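PDB 4MLG: beta-xylosidase, which probably hydrolyses xylo-oligosaccharides, releasing xylose from their non-reducing ends, as a calcium-binding beta-propeller enzyme of glycosyl hydrolase family 43. Local coordinates for residues D87-F99 / V185-E197. Sequence-based numbering, arbitrary orientation.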
ATOM      1  N   ASP A  87      -6.890   3.906 -18.416  1.00 59.69           N
ATOM      2  CA  ASP A  87      -8.188   3.978 -19.085  1.00 59.79           C
ATOM      3  C   ASP A  87      -8.937   5.242 -18.659  1.00 59.73           C
ATOM      4  O   ASP A  87      -8.684   5.790 -17.584  1.00 58.80           O
ATOM      5  CB  ASP A  87      -9.023   2.725 -18.793  1.00 59.66           C
ATOM      6  CG  ASP A  87     -10.257   2.624 -19.675  1.00 61.84           C
ATOM      7  OD1 ASP A  87     -10.339   3.368 -20.675  1.00 63.17           O
ATOM      8  OD2 ASP A  87     -11.142   1.792 -19.377  1.00 62.28           O
ATOM      9  N   VAL A  88      -9.853   5.704 -19.508  1.00 60.35           N
ATOM     10  CA  VAL A  88     -10.553   6.966 -19.277  1.00 61.43           C
ATOM     11  C   VAL A  88     -12.070   6.784 -19.327  1.00 62.86           C
ATOM     12  O   VAL A  88     -12.581   6.006 -20.131  1.00 63.49           O
ATOM     13  CB  VAL A  88     -10.121   8.030 -20.314  1.00 62.08           C
ATOM     14  CG1 VAL A  88     -10.868   9.339 -20.102  1.00 63.22           C
ATOM     15  CG2 VAL A  88      -8.620   8.259 -20.245  1.00 61.45           C
ATOM     16  N   ALA A  89     -12.785   7.497 -18.459  1.00 62.97           N
ATOM     17  CA  ALA A  89     -14.244   7.471 -18.456  1.00 62.94           C
ATOM     18  C   ALA A  89     -14.822   8.878 -18.357  1.00 64.02           C
ATOM     19  O   ALA A  89     -14.248   9.750 -17.706  1.00 64.55           O
ATOM     20  CB  ALA A  89     -14.754   6.615 -17.317  1.00 62.01           C
ATOM     21  N   PHE A  90     -15.965   9.091 -18.999  1.00 65.19           N
ATOM     22  CA  PHE A  90     -16.630  10.389 -18.968  1.00 66.48           C
ATOM     23  C   PHE A  90     -17.856  10.363 -18.061  1.00 67.28           C
ATOM     24  O   PHE A  90     -18.791   9.595 -18.288  1.00 68.24           O
ATOM     25  CB  PHE A  90     -17.031  10.821 -20.381  1.00 67.35           C
ATOM     26  CG  PHE A  90     -17.773  12.125 -20.427  1.00 69.01           C
ATOM     27  CD1 PHE A  90     -17.118  13.319 -20.175  1.00 69.81           C
ATOM     28  CD2 PHE A  90     -19.125  12.158 -20.723  1.00 70.93           C
ATOM     29  CE1 PHE A  90     -17.797  14.524 -20.217  1.00 71.75           C
ATOM     30  CE2 PHE A  90     -19.812  13.360 -20.766  1.00 73.13           C
ATOM     31  CZ  PHE A  90     -19.145  14.544 -20.513  1.00 73.30           C
ATOM     32  N   ARG A  91     -17.842  11.204 -17.032  1.00 67.09           N
ATOM     33  CA  ARG A  91     -18.964  11.306 -16.107  1.00 68.24           C
ATOM     34  C   ARG A  91     -18.992  12.680 -15.445  1.00 71.11           C
ATOM     35  O   ARG A  91     -17.942  13.270 -15.181  1.00 70.53           O
ATOM     36  CB  ARG A  91     -18.886  10.206 -15.045  1.00 65.28           C
ATOM     37  CG  ARG A  91     -20.123  10.096 -14.162  1.00 64.57           C
ATOM     38  CD  ARG A  91     -20.001   8.942 -13.180  1.00 62.42           C
ATOM     39  NE  ARG A  91     -21.252   8.674 -12.477  1.00 62.85           N
ATOM     40  CZ  ARG A  91     -21.440   7.651 -11.648  1.00 62.13           C
ATOM     41  NH1 ARG A  91     -20.456   6.792 -11.419  1.00 60.44           N
ATOM     42  NH2 ARG A  91     -22.611   7.484 -11.049  1.00 63.60           N
ATOM     43  N   ASN A  92     -20.199  13.183 -15.193  1.00 73.61           N
ATOM     44  CA  ASN A  92     -20.395  14.472 -14.534  1.00 75.73           C
ATOM     45  C   ASN A  92     -19.775  15.635 -15.304  1.00 75.82           C
ATOM     46  O   ASN A  92     -19.359  16.630 -14.710  1.00 75.16           O
ATOM     47  CB  ASN A  92     -19.849  14.440 -13.102  1.00 77.18           C
ATOM     48  CG  ASN A  92     -20.378  13.266 -12.303  1.00 79.51           C
ATOM     49  OD1 ASN A  92     -21.569  12.955 -12.348  1.00 81.17           O
ATOM     50  ND2 ASN A  92     -19.492  12.601 -11.571  1.00 78.47           N
ATOM     51  N   GLY A  93     -19.713  15.501 -16.625  1.00 76.34           N
ATOM     52  CA  GLY A  93     -19.145  16.536 -17.471  1.00 78.05           C
ATOM     53  C   GLY A  93     -17.629  16.587 -17.427  1.00 76.54           C
ATOM     54  O   GLY A  93     -17.017  17.502 -17.978  1.00 78.17           O
ATOM     55  N   LYS A  94     -17.017  15.604 -16.772  1.00 74.37           N
ATOM     56  CA  LYS A  94     -15.562  15.555 -16.669  1.00 74.21           C
ATOM     57  C   LYS A  94     -15.001  14.205 -17.107  1.00 72.06           C
ATOM     58  O   LYS A  94     -15.726  13.213 -17.179  1.00 71.37           O
ATOM     59  CB  LYS A  94     -15.112  15.883 -15.243  1.00 76.04           C
ATOM     60  CG  LYS A  94     -15.403  17.313 -14.817  1.00 80.66           C
ATOM     61  CD  LYS A  94     -14.933  17.579 -13.396  1.00 82.95           C
ATOM     62  CE  LYS A  94     -15.681  16.715 -12.395  1.00 84.52           C
ATOM     63  NZ  LYS A  94     -17.149  16.973 -12.418  1.00 86.91           N
ATOM     64  N   TYR A  95     -13.705  14.178 -17.400  1.00 70.87           N
ATOM     65  CA  TYR A  95     -13.040  12.955 -17.836  1.00 68.62           C
ATOM     66  C   TYR A  95     -12.086  12.440 -16.762  1.00 67.00           C
ATOM     67  O   TYR A  95     -11.159  13.140 -16.351  1.00 67.74           O
ATOM     68  CB  TYR A  95     -12.292  13.190 -19.150  1.00 68.34           C
ATOM     69  CG  TYR A  95     -13.192  13.533 -20.319  1.00 69.24           C
ATOM     70  CD1 TYR A  95     -13.576  12.561 -21.236  1.00 68.75           C
ATOM     71  CD2 TYR A  95     -13.659  14.828 -20.506  1.00 70.60           C
ATOM     72  CE1 TYR A  95     -14.397  12.871 -22.307  1.00 69.76           C
ATOM     73  CE2 TYR A  95     -14.482  15.147 -21.569  1.00 72.17           C
ATOM     74  CZ  TYR A  95     -14.846  14.166 -22.468  1.00 71.78           C
ATOM     75  OH  TYR A  95     -15.665  14.483 -23.529  1.00 73.26           O
ATOM     76  N   TYR A  96     -12.325  11.215 -16.307  1.00 65.06           N
ATOM     77  CA  TYR A  96     -11.526  10.620 -15.246  1.00 64.20           C
ATOM     78  C   TYR A  96     -10.546   9.593 -15.797  1.00 65.42           C
ATOM     79  O   TYR A  96     -10.950   8.550 -16.314  1.00 66.91           O
ATOM     80  CB  TYR A  96     -12.432   9.964 -14.202  1.00 63.62           C
ATOM     81  CG  TYR A  96     -13.341  10.937 -13.481  1.00 65.33           C
ATOM     82  CD1 TYR A  96     -12.946  11.531 -12.290  1.00 65.81           C
ATOM     83  CD2 TYR A  96     -14.591  11.261 -13.992  1.00 66.49           C
ATOM     84  CE1 TYR A  96     -13.769  12.420 -11.628  1.00 67.38           C
ATOM     85  CE2 TYR A  96     -15.421  12.150 -13.337  1.00 68.21           C
ATOM     86  CZ  TYR A  96     -15.005  12.726 -12.155  1.00 68.74           C
ATOM     87  OH  TYR A  96     -15.825  13.612 -11.493  1.00 70.11           O
ATOM     88  N   MET A  97      -9.256   9.893 -15.689  1.00 65.43           N
ATOM     89  CA  MET A  97      -8.221   8.962 -16.123  1.00 64.76           C
ATOM     90  C   MET A  97      -7.760   8.085 -14.965  1.00 63.93           C
ATOM     91  O   MET A  97      -7.358   8.589 -13.917  1.00 64.79           O
ATOM     92  CB  MET A  97      -7.026   9.709 -16.715  1.00 64.58           C
ATOM     93  CG  MET A  97      -5.841   8.809 -17.026  1.00 63.27           C
ATOM     94  SD  MET A  97      -4.444   9.703 -17.730  1.00 55.26           S
ATOM     95  CE  MET A  97      -5.154  10.298 -19.263  1.00 45.54           C
ATOM     96  N   TYR A  98      -7.821   6.772 -15.157  1.00 62.45           N
ATOM     97  CA  TYR A  98      -7.392   5.834 -14.129  1.00 60.07           C
ATOM     98  C   TYR A  98      -6.083   5.161 -14.524  1.00 60.12           C
ATOM     99  O   TYR A  98      -6.042   4.347 -15.447  1.00 61.20           O
ATOM    100  CB  TYR A  98      -8.480   4.790 -13.866  1.00 58.06           C
ATOM    101  CG  TYR A  98      -9.736   5.372 -13.259  1.00 57.56           C
ATOM    102  CD1 TYR A  98      -9.950   5.333 -11.889  1.00 57.13           C
ATOM    103  CD2 TYR A  98     -10.705   5.971 -14.056  1.00 58.46           C
ATOM    104  CE1 TYR A  98     -11.096   5.863 -11.329  1.00 57.61           C
ATOM    105  CE2 TYR A  98     -11.853   6.504 -13.504  1.00 59.36           C
ATOM    106  CZ  TYR A  98     -12.042   6.448 -12.141  1.00 58.79           C
ATOM    107  OH  TYR A  98     -13.182   6.979 -11.587  1.00 59.99           O
ATOM    108  N   PHE A  99      -5.015   5.513 -13.817  1.00 58.54           N
ATOM    109  CA  PHE A  99      -3.684   5.017 -14.141  1.00 56.19           C
ATOM    110  C   PHE A  99      -3.121   4.127 -13.039  1.00 53.77           C
ATOM    111  O   PHE A  99      -3.298   4.408 -11.854  1.00 53.40           O
ATOM    112  CB  PHE A  99      -2.730   6.185 -14.405  1.00 56.92           C
ATOM    113  CG  PHE A  99      -2.599   7.139 -13.249  1.00 57.77           C
ATOM    114  CD1 PHE A  99      -1.619   6.955 -12.286  1.00 56.92           C
ATOM    115  CD2 PHE A  99      -3.452   8.224 -13.129  1.00 58.75           C
ATOM    116  CE1 PHE A  99      -1.500   7.829 -11.222  1.00 56.99           C
ATOM    117  CE2 PHE A  99      -3.335   9.103 -12.069  1.00 58.78           C
ATOM    118  CZ  PHE A  99      -2.357   8.905 -11.115  1.00 57.72           C
ATOM    119  N   VAL A 185     -13.486  -6.909 -10.179  1.00 46.85           N
ATOM    120  CA  VAL A 185     -14.499  -5.940 -10.575  1.00 46.42           C
ATOM    121  C   VAL A 185     -14.956  -5.147  -9.352  1.00 47.00           C
ATOM    122  O   VAL A 185     -15.161  -5.712  -8.277  1.00 48.68           O
ATOM    123  CB  VAL A 185     -15.709  -6.627 -11.249  1.00 47.02           C
ATOM    124  CG1 VAL A 185     -16.214  -7.786 -10.400  1.00 46.97           C
ATOM    125  CG2 VAL A 185     -16.822  -5.626 -11.519  1.00 47.94           C
ATOM    126  N   VAL A 186     -15.094  -3.836  -9.510  1.00 46.03           N
ATOM    127  CA  VAL A 186     -15.550  -2.988  -8.418  1.00 47.89           C
ATOM    128  C   VAL A 186     -16.348  -1.796  -8.948  1.00 49.27           C
ATOM    129  O   VAL A 186     -15.998  -1.208  -9.974  1.00 48.81           O
ATOM    130  CB  VAL A 186     -14.368  -2.515  -7.530  1.00 44.84           C
ATOM    131  CG1 VAL A 186     -13.371  -1.699  -8.340  1.00 40.20           C
ATOM    132  CG2 VAL A 186     -14.874  -1.725  -6.330  1.00 41.40           C
ATOM    133  N   ARG A 187     -17.437  -1.464  -8.263  1.00 50.73           N
ATOM    134  CA  ARG A 187     -18.259  -0.327  -8.653  1.00 52.78           C
ATOM    135  C   ARG A 187     -17.691   0.965  -8.075  1.00 55.93           C
ATOM    136  O   ARG A 187     -17.349   1.030  -6.894  1.00 57.22           O
ATOM    137  CB  ARG A 187     -19.709  -0.524  -8.203  1.00 51.80           C
ATOM    138  CG  ARG A 187     -20.648   0.604  -8.609  1.00 53.11           C
ATOM    139  CD  ARG A 187     -22.091   0.316  -8.211  1.00 53.94           C
ATOM    140  NE  ARG A 187     -22.254   0.176  -6.767  1.00 53.25           N
ATOM    141  CZ  ARG A 187     -22.533   1.182  -5.943  1.00 53.87           C
ATOM    142  NH1 ARG A 187     -22.679   2.412  -6.419  1.00 54.39           N
ATOM    143  NH2 ARG A 187     -22.665   0.959  -4.643  1.00 53.58           N
ATOM    144  N   LEU A 188     -17.584   1.988  -8.917  1.00 56.61           N
ATOM    145  CA  LEU A 188     -17.100   3.291  -8.482  1.00 57.09           C
ATOM    146  C   LEU A 188     -18.260   4.158  -8.009  1.00 59.36           C
ATOM    147  O   LEU A 188     -19.356   4.098  -8.568  1.00 60.03           O
ATOM    148  CB  LEU A 188     -16.361   3.992  -9.622  1.00 56.11           C
ATOM    149  CG  LEU A 188     -15.057   3.354 -10.097  1.00 54.74           C
ATOM    150  CD1 LEU A 188     -14.597   3.987 -11.398  1.00 54.65           C
ATOM    151  CD2 LEU A 188     -13.984   3.487  -9.028  1.00 53.82           C
ATOM    152  N   ARG A 189     -18.022   4.961  -6.977  1.00 58.66           N
ATOM    153  CA  ARG A 189     -19.034   5.903  -6.514  1.00 62.09           C
ATOM    154  C   ARG A 189     -19.107   7.090  -7.473  1.00 64.20           C
ATOM    155  O   ARG A 189     -18.259   7.232  -8.353  1.00 63.10           O
ATOM    156  CB  ARG A 189     -18.756   6.355  -5.078  1.00 62.68           C
ATOM    157  CG  ARG A 189     -17.405   7.009  -4.869  1.00 61.92           C
ATOM    158  CD  ARG A 189     -17.217   7.436  -3.419  1.00 63.16           C
ATOM    159  NE  ARG A 189     -16.222   8.496  -3.287  1.00 63.77           N
ATOM    160  CZ  ARG A 189     -15.680   8.880  -2.135  1.00 63.86           C
ATOM    161  NH1 ARG A 189     -16.028   8.283  -1.003  1.00 64.18           N
ATOM    162  NH2 ARG A 189     -14.783   9.856  -2.117  1.00 63.39           N
ATOM    163  N   GLU A 190     -20.114   7.938  -7.296  1.00 68.33           N
ATOM    164  CA  GLU A 190     -20.453   8.947  -8.301  1.00 71.72           C
ATOM    165  C   GLU A 190     -19.367   9.992  -8.573  1.00 71.07           C
ATOM    166  O   GLU A 190     -19.223  10.457  -9.704  1.00 70.02           O
ATOM    167  CB  GLU A 190     -21.780   9.628  -7.957  1.00 76.64           C
ATOM    168  CG  GLU A 190     -22.429  10.334  -9.140  1.00 80.48           C
ATOM    169  CD  GLU A 190     -23.903  10.607  -8.920  1.00 85.57           C
ATOM    170  OE1 GLU A 190     -24.357  10.531  -7.759  1.00 87.37           O
ATOM    171  OE2 GLU A 190     -24.609  10.893  -9.910  1.00 87.46           O
ATOM    172  N   ASP A 191     -18.600  10.361  -7.551  1.00 72.37           N
ATOM    173  CA  ASP A 191     -17.553  11.364  -7.734  1.00 73.14           C
ATOM    174  C   ASP A 191     -16.322  10.779  -8.428  1.00 69.82           C
ATOM    175  O   ASP A 191     -15.377  11.501  -8.749  1.00 69.38           O
ATOM    176  CB  ASP A 191     -17.179  12.035  -6.407  1.00 76.48           C
ATOM    177  CG  ASP A 191     -16.455  11.101  -5.457  1.00 78.12           C
ATOM    178  OD1 ASP A 191     -16.558   9.871  -5.630  1.00 78.26           O
ATOM    179  OD2 ASP A 191     -15.785  11.599  -4.528  1.00 78.89           O
ATOM    180  N   MET A 192     -16.349   9.466  -8.641  1.00 67.47           N
ATOM    181  CA  MET A 192     -15.327   8.758  -9.414  1.00 64.79           C
ATOM    182  C   MET A 192     -13.923   8.858  -8.822  1.00 61.54           C
ATOM    183  O   MET A 192     -12.933   8.710  -9.537  1.00 60.12           O
ATOM    184  CB  MET A 192     -15.324   9.241 -10.869  1.00 64.74           C
ATOM    185  CG  MET A 192     -16.653   9.059 -11.583  1.00 65.23           C
ATOM    186  SD  MET A 192     -17.066   7.328 -11.866  1.00 60.11           S
ATOM    187  CE  MET A 192     -15.994   6.939 -13.248  1.00 52.00           C
ATOM    188  N   LEU A 193     -13.838   9.100  -7.517  1.00 60.23           N
ATOM    189  CA  LEU A 193     -12.546   9.238  -6.855  1.00 56.89           C
ATOM    190  C   LEU A 193     -12.207   8.017  -6.006  1.00 56.18           C
ATOM    191  O   LEU A 193     -11.036   7.739  -5.744  1.00 54.97           O
ATOM    192  CB  LEU A 193     -12.517  10.499  -5.990  1.00 55.97           C
ATOM    193  CG  LEU A 193     -12.769  11.824  -6.709  1.00 54.94           C
ATOM    194  CD1 LEU A 193     -12.632  12.992  -5.744  1.00 53.99           C
ATOM    195  CD2 LEU A 193     -11.826  11.984  -7.892  1.00 53.30           C
ATOM    196  N   GLU A 194     -13.235   7.297  -5.568  1.00 57.12           N
ATOM    197  CA  GLU A 194     -13.037   6.126  -4.719  1.00 57.24           C
ATOM    198  C   GLU A 194     -13.951   4.977  -5.119  1.00 56.84           C
ATOM    199  O   GLU A 194     -14.871   5.152  -5.919  1.00 57.11           O
ATOM    200  CB  GLU A 194     -13.276   6.477  -3.246  1.00 59.79           C
ATOM    201  CG  GLU A 194     -12.317   7.509  -2.672  1.00 62.51           C
ATOM    202  CD  GLU A 194     -10.888   7.004  -2.581  1.00 63.44           C
ATOM    203  OE1 GLU A 194     -10.679   5.775  -2.652  1.00 61.94           O
ATOM    204  OE2 GLU A 194      -9.972   7.841  -2.436  1.00 64.98           O
ATOM    205  N   PHE A 195     -13.688   3.801  -4.556  1.00 56.60           N
ATOM    206  CA  PHE A 195     -14.546   2.641  -4.760  1.00 57.41           C
ATOM    207  C   PHE A 195     -15.835   2.820  -3.966  1.00 61.28           C
ATOM    208  O   PHE A 195     -15.831   3.427  -2.896  1.00 63.88           O
ATOM    209  CB  PHE A 195     -13.838   1.358  -4.314  1.00 55.86           C
ATOM    210  CG  PHE A 195     -12.625   1.010  -5.134  1.00 54.07           C
ATOM    211  CD1 PHE A 195     -12.442   1.547  -6.401  1.00 53.65           C
ATOM    212  CD2 PHE A 195     -11.669   0.137  -4.638  1.00 53.72           C
ATOM    213  CE1 PHE A 195     -11.321   1.223  -7.156  1.00 52.08           C
ATOM    214  CE2 PHE A 195     -10.549  -0.191  -5.386  1.00 51.58           C
ATOM    215  CZ  PHE A 195     -10.374   0.353  -6.646  1.00 50.54           C
ATOM    216  N   ALA A 196     -16.938   2.301  -4.492  1.00 62.11           N
ATOM    217  CA  ALA A 196     -18.218   2.374  -3.795  1.00 63.70           C
ATOM    218  C   ALA A 196     -18.436   1.125  -2.948  1.00 63.99           C
ATOM    219  O   ALA A 196     -19.279   1.105  -2.052  1.00 64.81           O
ATOM    220  CB  ALA A 196     -19.357   2.548  -4.787  1.00 64.08           C
ATOM    221  N   GLU A 197     -17.666   0.085  -3.244  1.00 64.22           N
ATOM    222  CA  GLU A 197     -17.795  -1.194  -2.561  1.00 65.39           C
ATOM    223  C   GLU A 197     -16.460  -1.923  -2.573  1.00 62.56           C
ATOM    224  O   GLU A 197     -15.458  -1.391  -3.050  1.00 60.96           O
ATOM    225  CB  GLU A 197     -18.846  -2.058  -3.258  1.00 67.97           C
ATOM    226  CG  GLU A 197     -18.478  -2.409  -4.692  1.00 68.49           C
ATOM    227  CD  GLU A 197     -19.487  -3.321  -5.355  1.00 70.56           C
ATOM    228  OE1 GLU A 197     -20.515  -3.633  -4.718  1.00 72.94           O
ATOM    229  OE2 GLU A 197     -19.250  -3.728  -6.513  1.00 70.33           O
TER
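Neighbouring blades of the family 43 beta-propeller meet here, a beta-hairpin of one blade (strands 81-91 and 94-102, joined by a type I' turn from Arg91 to Lys94) packing against the turn at Arg189 to Met192, beyond strand 184-188 of the next. The case illustrates how one methionine can fill the seam between two sheets. Met192, closing that type I turn, sets its CB almost centrally over a face of the Tyr96 ring, 3.4 Å from the centroid and 5° off the ring normal, a CH-pi contact. Two successive turns of the methionine chain (chi2 -68°, chi3 -77°) bring SD to 3.5 Å from Arg91 NH1 in a weak hydrogen bond and CE to 4.3 Å from Ala89 CB. Were Tyr96 replaced by an alanine, the CB of Met192 would probably lose its aromatic floor, and a gap would be likely to open beneath the turn. The outstretched Arg91 runs across Glu190 and lays one guanidinium face over Glu190 CA and CG; the carboxylate oxygen OE2 stays 4.1 Å from NH2, beyond salt-bridge range. At the exposed end of the hairpin, Asn92 ND2 donates to Glu190 O at 2.9 Å, the acceptor lying in the plane of the Asn92 amide. Ile139 and Tyr147, from the strands 138-141 and 147-151, touch this interface as well. Deeper in, Tyr98, whose side chain lies about 10 Å from the bound calcium ion, makes a weak hydrogen bond through its OH to Met192 O (2.7 Å), with Leu188 CD1 lying 3.6 Å from Tyr98 CZ.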